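Local coordinates for chitin deacetylase 1 (Bombyx mori, PDB 5ZNT), which hydrolyses the N-acetyl groups of N-acetylglucosamine residues in chitin, releasing acetate and leaving chitosan, as a zinc-dependent, secreted member of the carbohydrate esterase 4 family, at residues A[55-64]-A[281-289]; A[86-95]-A[328-337]. All coordinates share one frame; numbering follows the deposited sequence.

Interaction 1 of 2, residues A[55-64]-A[281-289]; sequences LYKEIFNGKR and LEAFLYWID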
# COMPACT_ATOMS: atom_id res chain seq x y z
N LEU A 55 -10.20 -9.59 12.31
CA LEU A 55 -9.06 -10.19 11.63
C LEU A 55 -7.78 -9.38 11.88
O LEU A 55 -6.72 -9.94 12.18
CB LEU A 55 -9.33 -10.31 10.13
CG LEU A 55 -8.10 -10.71 9.31
CD1 LEU A 55 -7.80 -12.20 9.48
CD2 LEU A 55 -8.26 -10.36 7.86
N TYR A 56 -7.86 -8.06 11.75
CA TYR A 56 -6.65 -7.26 11.92
C TYR A 56 -6.14 -7.33 13.35
O TYR A 56 -4.93 -7.27 13.57
CB TYR A 56 -6.91 -5.81 11.49
CG TYR A 56 -7.22 -5.67 10.01
CD1 TYR A 56 -6.53 -6.42 9.05
CD2 TYR A 56 -8.23 -4.82 9.57
CE1 TYR A 56 -6.82 -6.30 7.68
CE2 TYR A 56 -8.55 -4.71 8.20
CZ TYR A 56 -7.82 -5.45 7.27
OH TYR A 56 -8.10 -5.33 5.92
N LYS A 57 -7.04 -7.51 14.33
CA LYS A 57 -6.59 -7.68 15.72
C LYS A 57 -5.86 -8.99 15.91
O LYS A 57 -4.89 -9.06 16.68
CB LYS A 57 -7.78 -7.60 16.68
CG LYS A 57 -8.22 -6.19 16.97
CD LYS A 57 -9.50 -6.17 17.82
CE LYS A 57 -10.17 -4.78 17.76
NZ LYS A 57 -11.47 -4.75 18.48
N GLU A 58 -6.30 -10.05 15.22
CA GLU A 58 -5.64 -11.34 15.33
C GLU A 58 -4.23 -11.28 14.74
O GLU A 58 -3.30 -11.84 15.31
CB GLU A 58 -6.47 -12.41 14.62
CG GLU A 58 -5.83 -13.77 14.59
CD GLU A 58 -6.77 -14.89 14.09
OE1 GLU A 58 -7.96 -14.60 13.77
OE2 GLU A 58 -6.30 -16.05 14.02
N ILE A 59 -4.07 -10.60 13.60
CA ILE A 59 -2.76 -10.49 12.97
C ILE A 59 -1.85 -9.56 13.78
O ILE A 59 -0.73 -9.93 14.15
CB ILE A 59 -2.89 -9.99 11.52
CG1 ILE A 59 -3.73 -10.96 10.68
CG2 ILE A 59 -1.49 -9.81 10.93
CD1 ILE A 59 -4.14 -10.41 9.31
N PHE A 60 -2.31 -8.34 14.02
CA PHE A 60 -1.50 -7.29 14.62
C PHE A 60 -1.85 -7.21 16.11
O PHE A 60 -2.48 -6.27 16.58
CB PHE A 60 -1.71 -5.97 13.89
CG PHE A 60 -1.40 -6.07 12.44
CD1 PHE A 60 -0.08 -6.19 12.01
CD2 PHE A 60 -2.42 -6.11 11.49
CE1 PHE A 60 0.22 -6.31 10.67
CE2 PHE A 60 -2.13 -6.24 10.14
CZ PHE A 60 -0.82 -6.36 9.72
N ASN A 61 -1.41 -8.24 16.82
CA ASN A 61 -1.81 -8.50 18.19
C ASN A 61 -0.94 -7.79 19.23
O ASN A 61 -1.15 -7.99 20.43
CB ASN A 61 -1.80 -10.00 18.45
CG ASN A 61 -0.44 -10.63 18.17
OD1 ASN A 61 0.56 -9.92 17.99
ND2 ASN A 61 -0.40 -11.95 18.14
N GLY A 62 0.01 -6.97 18.80
CA GLY A 62 0.93 -6.36 19.75
C GLY A 62 2.01 -7.28 20.27
O GLY A 62 2.81 -6.86 21.10
N LYS A 63 2.05 -8.53 19.80
CA LYS A 63 3.08 -9.49 20.16
C LYS A 63 4.06 -9.80 19.04
O LYS A 63 5.07 -10.47 19.29
CB LYS A 63 2.45 -10.81 20.61
CG LYS A 63 1.28 -10.66 21.57
CD LYS A 63 1.56 -11.33 22.90
CE LYS A 63 0.27 -11.49 23.71
NZ LYS A 63 -0.64 -12.47 23.07
N ARG A 64 3.79 -9.37 17.81
CA ARG A 64 4.68 -9.61 16.68
C ARG A 64 5.53 -8.35 16.51
O ARG A 64 4.99 -7.27 16.26
CB ARG A 64 3.89 -9.94 15.41
CG ARG A 64 2.98 -11.16 15.59
CD ARG A 64 2.22 -11.61 14.33
NE ARG A 64 1.87 -13.02 14.47
CZ ARG A 64 0.68 -13.48 14.85
NH1 ARG A 64 -0.34 -12.64 15.07
NH2 ARG A 64 0.52 -14.80 14.98
N LEU A 281 -5.03 -17.91 6.40
CA LEU A 281 -4.66 -17.11 7.55
C LEU A 281 -3.70 -17.88 8.46
O LEU A 281 -2.69 -17.33 8.90
CB LEU A 281 -5.90 -16.68 8.33
CG LEU A 281 -5.61 -15.84 9.58
CD1 LEU A 281 -4.90 -14.53 9.17
CD2 LEU A 281 -6.88 -15.55 10.35
N GLU A 282 -4.00 -19.15 8.73
CA GLU A 282 -3.14 -19.94 9.60
C GLU A 282 -1.74 -20.07 9.03
O GLU A 282 -0.75 -19.90 9.74
CB GLU A 282 -3.76 -21.32 9.85
CG GLU A 282 -2.80 -22.28 10.56
CD GLU A 282 -3.42 -23.64 10.85
OE1 GLU A 282 -4.53 -23.68 11.42
OE2 GLU A 282 -2.80 -24.65 10.48
N ALA A 283 -1.63 -20.35 7.73
CA ALA A 283 -0.32 -20.45 7.09
C ALA A 283 0.40 -19.12 7.10
O ALA A 283 1.62 -19.06 7.29
CB ALA A 283 -0.48 -20.98 5.66
N PHE A 284 -0.33 -18.02 6.90
CA PHE A 284 0.30 -16.71 6.87
C PHE A 284 0.89 -16.36 8.23
O PHE A 284 2.02 -15.87 8.33
CB PHE A 284 -0.74 -15.66 6.46
CG PHE A 284 -0.20 -14.26 6.33
CD1 PHE A 284 1.00 -14.02 5.66
CD2 PHE A 284 -0.89 -13.20 6.86
CE1 PHE A 284 1.50 -12.72 5.53
CE2 PHE A 284 -0.40 -11.89 6.74
CZ PHE A 284 0.79 -11.66 6.07
N LEU A 285 0.12 -16.56 9.30
CA LEU A 285 0.62 -16.26 10.63
C LEU A 285 1.77 -17.19 11.01
O LEU A 285 2.77 -16.73 11.59
CB LEU A 285 -0.53 -16.37 11.63
CG LEU A 285 -1.63 -15.33 11.37
CD1 LEU A 285 -2.70 -15.38 12.43
CD2 LEU A 285 -1.01 -13.92 11.26
N TYR A 286 1.66 -18.48 10.70
CA TYR A 286 2.78 -19.38 10.92
C TYR A 286 4.04 -18.85 10.25
O TYR A 286 5.12 -18.79 10.86
CB TYR A 286 2.44 -20.78 10.40
CG TYR A 286 3.51 -21.80 10.70
CD1 TYR A 286 4.64 -21.90 9.90
CD2 TYR A 286 3.38 -22.67 11.78
CE1 TYR A 286 5.63 -22.83 10.17
CE2 TYR A 286 4.37 -23.61 12.05
CZ TYR A 286 5.49 -23.68 11.25
OH TYR A 286 6.49 -24.61 11.51
N TRP A 287 3.91 -18.46 8.98
CA TRP A 287 5.04 -17.92 8.23
C TRP A 287 5.61 -16.67 8.88
O TRP A 287 6.83 -16.55 9.08
CB TRP A 287 4.61 -17.63 6.79
CG TRP A 287 5.71 -17.09 5.96
CD1 TRP A 287 6.73 -17.80 5.37
CD2 TRP A 287 5.93 -15.71 5.60
NE1 TRP A 287 7.56 -16.96 4.69
CE2 TRP A 287 7.10 -15.67 4.81
CE3 TRP A 287 5.25 -14.51 5.88
CZ2 TRP A 287 7.60 -14.49 4.29
CZ3 TRP A 287 5.76 -13.33 5.35
CH2 TRP A 287 6.93 -13.33 4.58
N ILE A 288 4.74 -15.69 9.19
CA ILE A 288 5.19 -14.46 9.84
C ILE A 288 5.96 -14.78 11.12
O ILE A 288 7.03 -14.22 11.37
CB ILE A 288 3.99 -13.55 10.18
CG1 ILE A 288 3.40 -12.93 8.92
CG2 ILE A 288 4.42 -12.45 11.12
CD1 ILE A 288 2.12 -12.13 9.22
N ASP A 289 5.41 -15.64 11.95
CA ASP A 289 6.05 -15.93 13.23
C ASP A 289 7.37 -16.66 13.02
O ASP A 289 8.36 -16.38 13.71
CB ASP A 289 5.11 -16.76 14.10
CG ASP A 289 3.92 -15.96 14.59
OD1 ASP A 289 4.01 -14.71 14.69
OD2 ASP A 289 2.90 -16.60 14.92

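Interaction 2 of 2, residues A[86-95]-A[328-337]; sequences SAVQETHRKG and KCSVEGNPAC. With NAG (2-acetamido-2-deoxy-beta-D-glucopyranose), chain B; NAG (2-acetamido-2-deoxy-beta-D-glucopyranose), chain C.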
# COMPACT_ATOMS: atom_id res chain seq x y z
N SER A 86 -13.91 5.46 12.68
CA SER A 86 -13.31 5.27 14.01
C SER A 86 -12.28 4.16 13.97
O SER A 86 -11.26 4.23 14.66
CB SER A 86 -14.39 4.89 15.03
OG SER A 86 -15.27 5.98 15.19
N ALA A 87 -12.55 3.11 13.20
CA ALA A 87 -11.61 2.00 13.07
C ALA A 87 -10.37 2.43 12.30
O ALA A 87 -9.25 2.05 12.65
CB ALA A 87 -12.28 0.80 12.40
N VAL A 88 -10.57 3.21 11.21
CA VAL A 88 -9.44 3.78 10.49
C VAL A 88 -8.57 4.60 11.45
O VAL A 88 -7.34 4.49 11.46
CB VAL A 88 -9.95 4.64 9.31
CG1 VAL A 88 -8.84 5.46 8.72
CG2 VAL A 88 -10.60 3.76 8.19
N GLN A 89 -9.22 5.41 12.28
CA GLN A 89 -8.51 6.25 13.24
C GLN A 89 -7.71 5.42 14.23
O GLN A 89 -6.57 5.75 14.56
CB GLN A 89 -9.50 7.15 13.98
CG GLN A 89 -8.87 8.07 15.02
CD GLN A 89 -9.92 8.97 15.68
OE1 GLN A 89 -11.09 8.59 15.81
NE2 GLN A 89 -9.51 10.14 16.10
N GLU A 90 -8.30 4.32 14.69
CA GLU A 90 -7.62 3.48 15.67
C GLU A 90 -6.45 2.73 15.03
O GLU A 90 -5.38 2.60 15.63
CB GLU A 90 -8.63 2.51 16.29
CG GLU A 90 -8.04 1.53 17.27
CD GLU A 90 -7.58 2.19 18.57
OE1 GLU A 90 -7.04 1.44 19.41
OE2 GLU A 90 -7.73 3.43 18.76
N THR A 91 -6.65 2.23 13.81
CA THR A 91 -5.58 1.61 13.05
C THR A 91 -4.40 2.57 12.90
O THR A 91 -3.24 2.17 13.06
CB THR A 91 -6.13 1.18 11.69
OG1 THR A 91 -7.15 0.18 11.90
CG2 THR A 91 -5.05 0.65 10.76
N HIS A 92 -4.68 3.83 12.57
CA HIS A 92 -3.65 4.85 12.45
C HIS A 92 -3.00 5.13 13.80
O HIS A 92 -1.76 5.21 13.90
CB HIS A 92 -4.27 6.11 11.86
CG HIS A 92 -3.29 7.20 11.51
ND1 HIS A 92 -2.91 8.18 12.39
CD2 HIS A 92 -2.67 7.48 10.34
CE1 HIS A 92 -2.07 9.01 11.80
NE2 HIS A 92 -1.91 8.61 10.55
N ARG A 93 -3.81 5.23 14.86
CA ARG A 93 -3.26 5.47 16.20
C ARG A 93 -2.29 4.36 16.59
O ARG A 93 -1.27 4.63 17.24
CB ARG A 93 -4.40 5.56 17.24
CG ARG A 93 -3.92 5.94 18.64
CD ARG A 93 -5.04 5.94 19.65
NE ARG A 93 -5.45 4.59 20.02
CZ ARG A 93 -4.88 3.85 20.97
NH1 ARG A 93 -3.84 4.34 21.65
NH2 ARG A 93 -5.34 2.63 21.23
N LYS A 94 -2.57 3.12 16.17
CA LYS A 94 -1.71 1.98 16.46
C LYS A 94 -0.46 1.95 15.59
O LYS A 94 0.36 1.04 15.76
CB LYS A 94 -2.47 0.67 16.31
CG LYS A 94 -3.49 0.41 17.44
CD LYS A 94 -2.76 0.16 18.75
CE LYS A 94 -3.72 -0.38 19.80
NZ LYS A 94 -2.98 -0.99 20.95
N GLY A 95 -0.28 2.89 14.67
CA GLY A 95 0.95 3.01 13.92
C GLY A 95 0.93 2.40 12.53
O GLY A 95 1.98 2.39 11.87
N LYS A 328 5.50 5.44 16.69
CA LYS A 328 4.42 4.62 17.23
C LYS A 328 4.89 3.17 17.38
O LYS A 328 4.29 2.23 16.87
CB LYS A 328 3.16 4.73 16.37
CG LYS A 328 2.59 6.14 16.36
CD LYS A 328 1.29 6.23 15.59
CE LYS A 328 1.41 7.21 14.44
NZ LYS A 328 0.06 7.52 13.88
N CYS A 329 6.00 3.04 18.12
CA CYS A 329 6.70 1.77 18.25
C CYS A 329 5.76 0.67 18.72
O CYS A 329 5.54 -0.33 18.03
CB CYS A 329 7.89 1.92 19.21
SG CYS A 329 8.88 0.42 19.38
N SER A 330 5.21 0.83 19.92
CA SER A 330 4.38 -0.21 20.53
C SER A 330 3.26 0.51 21.28
O SER A 330 3.28 0.63 22.51
CB SER A 330 5.20 -1.12 21.44
OG SER A 330 4.61 -2.41 21.48
N VAL A 331 2.27 0.99 20.52
CA VAL A 331 1.24 1.84 21.08
C VAL A 331 0.27 1.01 21.89
O VAL A 331 -0.23 -0.03 21.44
CB VAL A 331 0.52 2.60 19.96
CG1 VAL A 331 -0.62 3.45 20.53
CG2 VAL A 331 1.51 3.47 19.23
N GLU A 332 -0.00 1.45 23.12
CA GLU A 332 -1.10 0.89 23.88
C GLU A 332 -2.21 1.93 23.99
O GLU A 332 -2.86 2.26 22.99
CB GLU A 332 -0.61 0.42 25.25
CG GLU A 332 0.68 -0.37 25.15
CD GLU A 332 1.02 -1.11 26.42
OE1 GLU A 332 0.76 -2.33 26.48
OE2 GLU A 332 1.53 -0.46 27.36
N GLY A 333 -2.43 2.47 25.19
CA GLY A 333 -3.35 3.58 25.39
C GLY A 333 -4.82 3.25 25.12
O GLY A 333 -5.24 2.09 25.05
N ASN A 334 -5.59 4.32 24.95
CA ASN A 334 -7.03 4.19 24.76
C ASN A 334 -7.45 4.74 23.40
O ASN A 334 -6.79 5.63 22.86
CB ASN A 334 -7.79 4.95 25.86
CG ASN A 334 -7.49 4.42 27.24
OD1 ASN A 334 -7.35 3.21 27.44
ND2 ASN A 334 -7.37 5.32 28.20
N PRO A 335 -8.55 4.24 22.84
CA PRO A 335 -9.06 4.80 21.58
C PRO A 335 -9.49 6.24 21.73
O PRO A 335 -9.75 6.73 22.84
CB PRO A 335 -10.26 3.90 21.25
CG PRO A 335 -10.65 3.29 22.54
CD PRO A 335 -9.37 3.12 23.33
N ALA A 336 -9.56 6.95 20.60
CA ALA A 336 -9.88 8.37 20.62
C ALA A 336 -11.26 8.64 21.21
O ALA A 336 -11.49 9.72 21.77
CB ALA A 336 -9.80 8.95 19.20
N CYS A 337 -12.19 7.71 21.05
CA CYS A 337 -13.49 7.83 21.69
C CYS A 337 -13.97 6.43 22.02
O CYS A 337 -13.69 5.48 21.29
CB CYS A 337 -14.52 8.57 20.80
SG CYS A 337 -15.10 7.68 19.29
C1 NAG B . -16.41 0.87 14.23
C2 NAG B . -17.21 -0.21 14.93
C3 NAG B . -17.12 -0.01 16.44
C4 NAG B . -15.67 0.11 16.89
C5 NAG B . -14.91 1.10 16.01
C6 NAG B . -13.42 1.11 16.27
C7 NAG B . -19.02 -0.81 13.36
C8 NAG B . -20.50 -0.80 13.14
N2 NAG B . -18.60 -0.25 14.50
O3 NAG B . -17.78 -1.10 17.07
O4 NAG B . -15.58 0.75 18.16
O5 NAG B . -15.09 0.78 14.63
O6 NAG B . -12.88 -0.20 16.17
O7 NAG B . -18.23 -1.26 12.52
C1 NAG C . -15.77 -0.04 19.33
C2 NAG C . -14.78 0.48 20.39
C3 NAG C . -15.12 -0.06 21.79
C4 NAG C . -16.61 0.01 22.09
C5 NAG C . -17.41 -0.55 20.93
C6 NAG C . -18.90 -0.37 21.11
C7 NAG C . -12.45 1.00 19.88
C8 NAG C . -11.10 0.46 19.49
N2 NAG C . -13.42 0.11 20.03
O3 NAG C . -14.42 0.73 22.75
O4 NAG C . -16.89 -0.74 23.27
O5 NAG C . -17.06 0.17 19.75
O6 NAG C . -19.51 -1.60 21.49
O7 NAG C . -12.64 2.20 20.05
O HOH W 1 -8.85 5.67 18.19
O HOH W 2 2.39 0.46 17.84

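Interaction 1 of 2, residues A[55-64]-A[281-289]
The guanidinium of R64 lies flat against L285, whose CD2 sits 3.9 Å above the plane, over its centre, while the carboxylate of D289 meets its edge, with E58 O also at the edge, in plane. The two charged groups are nearly coplanar, their planes 10° apart, and the arginine grips side-on with two nitrogens. R64 NE donates to D289 OD1 at 2.7 Å. R64 NH2 donates to D289 OD2 at 3.0 Å, and each oxygen is met on its syn side. The remaining nitrogen turns back to its own segment, where R64 NH1 bonds I59 O at 2.9 Å and, weakly, E58 O. Arginine thus ties the end of helix 55-59, left at F60, to helix 281-289, and this many-sided hold should fix the plane of the group. With an alanine in place of R64, D289 would probably lose its counter-charge, the carbonyl of I59 this donor, and L285 CD2 the flat group packed on it.

Along the helix from the ion pair the contact is aliphatic. L285, with CG anti to its carbonyl carbon (chi1 -64°), reaches CD2 between the guanidinium and I59 CG1, so one branched leucine serves both a charged face and an apolar neighbour. L281 pushes both methyls at L55, sliding past it in the opposite direction; L281 CD2 lies 3.6 Å from L55 CD1. I59 CG1 meets L281 CD1 at 4.0 Å. The extended chain of exposed E58 lays its carboxylate beside the methyls of L281 and L285.

The axes of the two helical segments come no closer than 12.0 Å, at 29°. I59 touches F44 and F284 touches I42, so both helices pack against the outside of the parallel strands, as in the distorted beta/alpha barrel of CE4 deacetylases.

Interaction 2 of 2, residues A[86-95]-A[328-337]
R93, on the last turn of helix 86-93, spends its guanidinium on both segments. Across the contact, R93 NH1 donates to E332 O at 2.7 Å, close to the guanidinium plane, and NH2 adds a weak bond to the same oxygen. Within its own helix, NE and NH2 take E90 OE2 and OE1 side-on in a salt bridge, the NE bond being almost straight (175°). N334 O hangs 3.2 Å above the guanidinium plane of R93, over its centre. The bend at chi3 (75°) sets the flat group between E90 of its own helix and the loop carbonyls, where a long chain with five N-H bonds can serve carboxylate and carbonyl together.

E90 OE2 has a further donor: water 1 gives it a proton at 2.6 Å and accepts from A336 N, whose backbone is thereby satisfied. E90 OE2 also lies 3.4 Å from P335 CA. At the other end of the loop K94 NZ donates to V331 O at 3.0 Å. V331 N donates to water 2, which lies within bonding distance of K94 O and K328 O, though it has too few protons for all the acceptors around it.

K328 NZ reaches H92 O at 2.9 Å, from the opposite face of that carbonyl to G95 N, so the helix-end oxygen accepts two bonds. The H92 ring bonds S141 through NE2. G95 has positive phi, and a side chain there would crowd K328 CB, so glycine suits the spot. V331 CG1 lies against R93 NH1, and A336 CB rests 3.3 Å from Q89 NE2.

Disulfides C329-C70 and C337-C360 fix the loop near its two ends. A Schellman motif closes the helix at G95, while S86, A87, E90, P335 and C337 line the glycan pocket, where the sugar chain carried by N84 rests on helix and loop.

Interaction 1 is the more buried contact: two helices, 55-59 and 281-289, pack through leucine and isoleucine side chains, with one charged pair at the end. Interaction 2 lies at the surface, where the end of helix 86-93 holds an irregular loop by arginine and lysine donors to backbone carbonyls and by bridging waters, more than by apolar packing. Each relies on an arginine gripping a carboxylate side-on, but R64 spans its two segments in doing so, whereas R93 pairs within its own helix and reaches across to carbonyls. The two share no element; their centres are 18 Å apart, and both first segments belong to the polysaccharide deacetylase region.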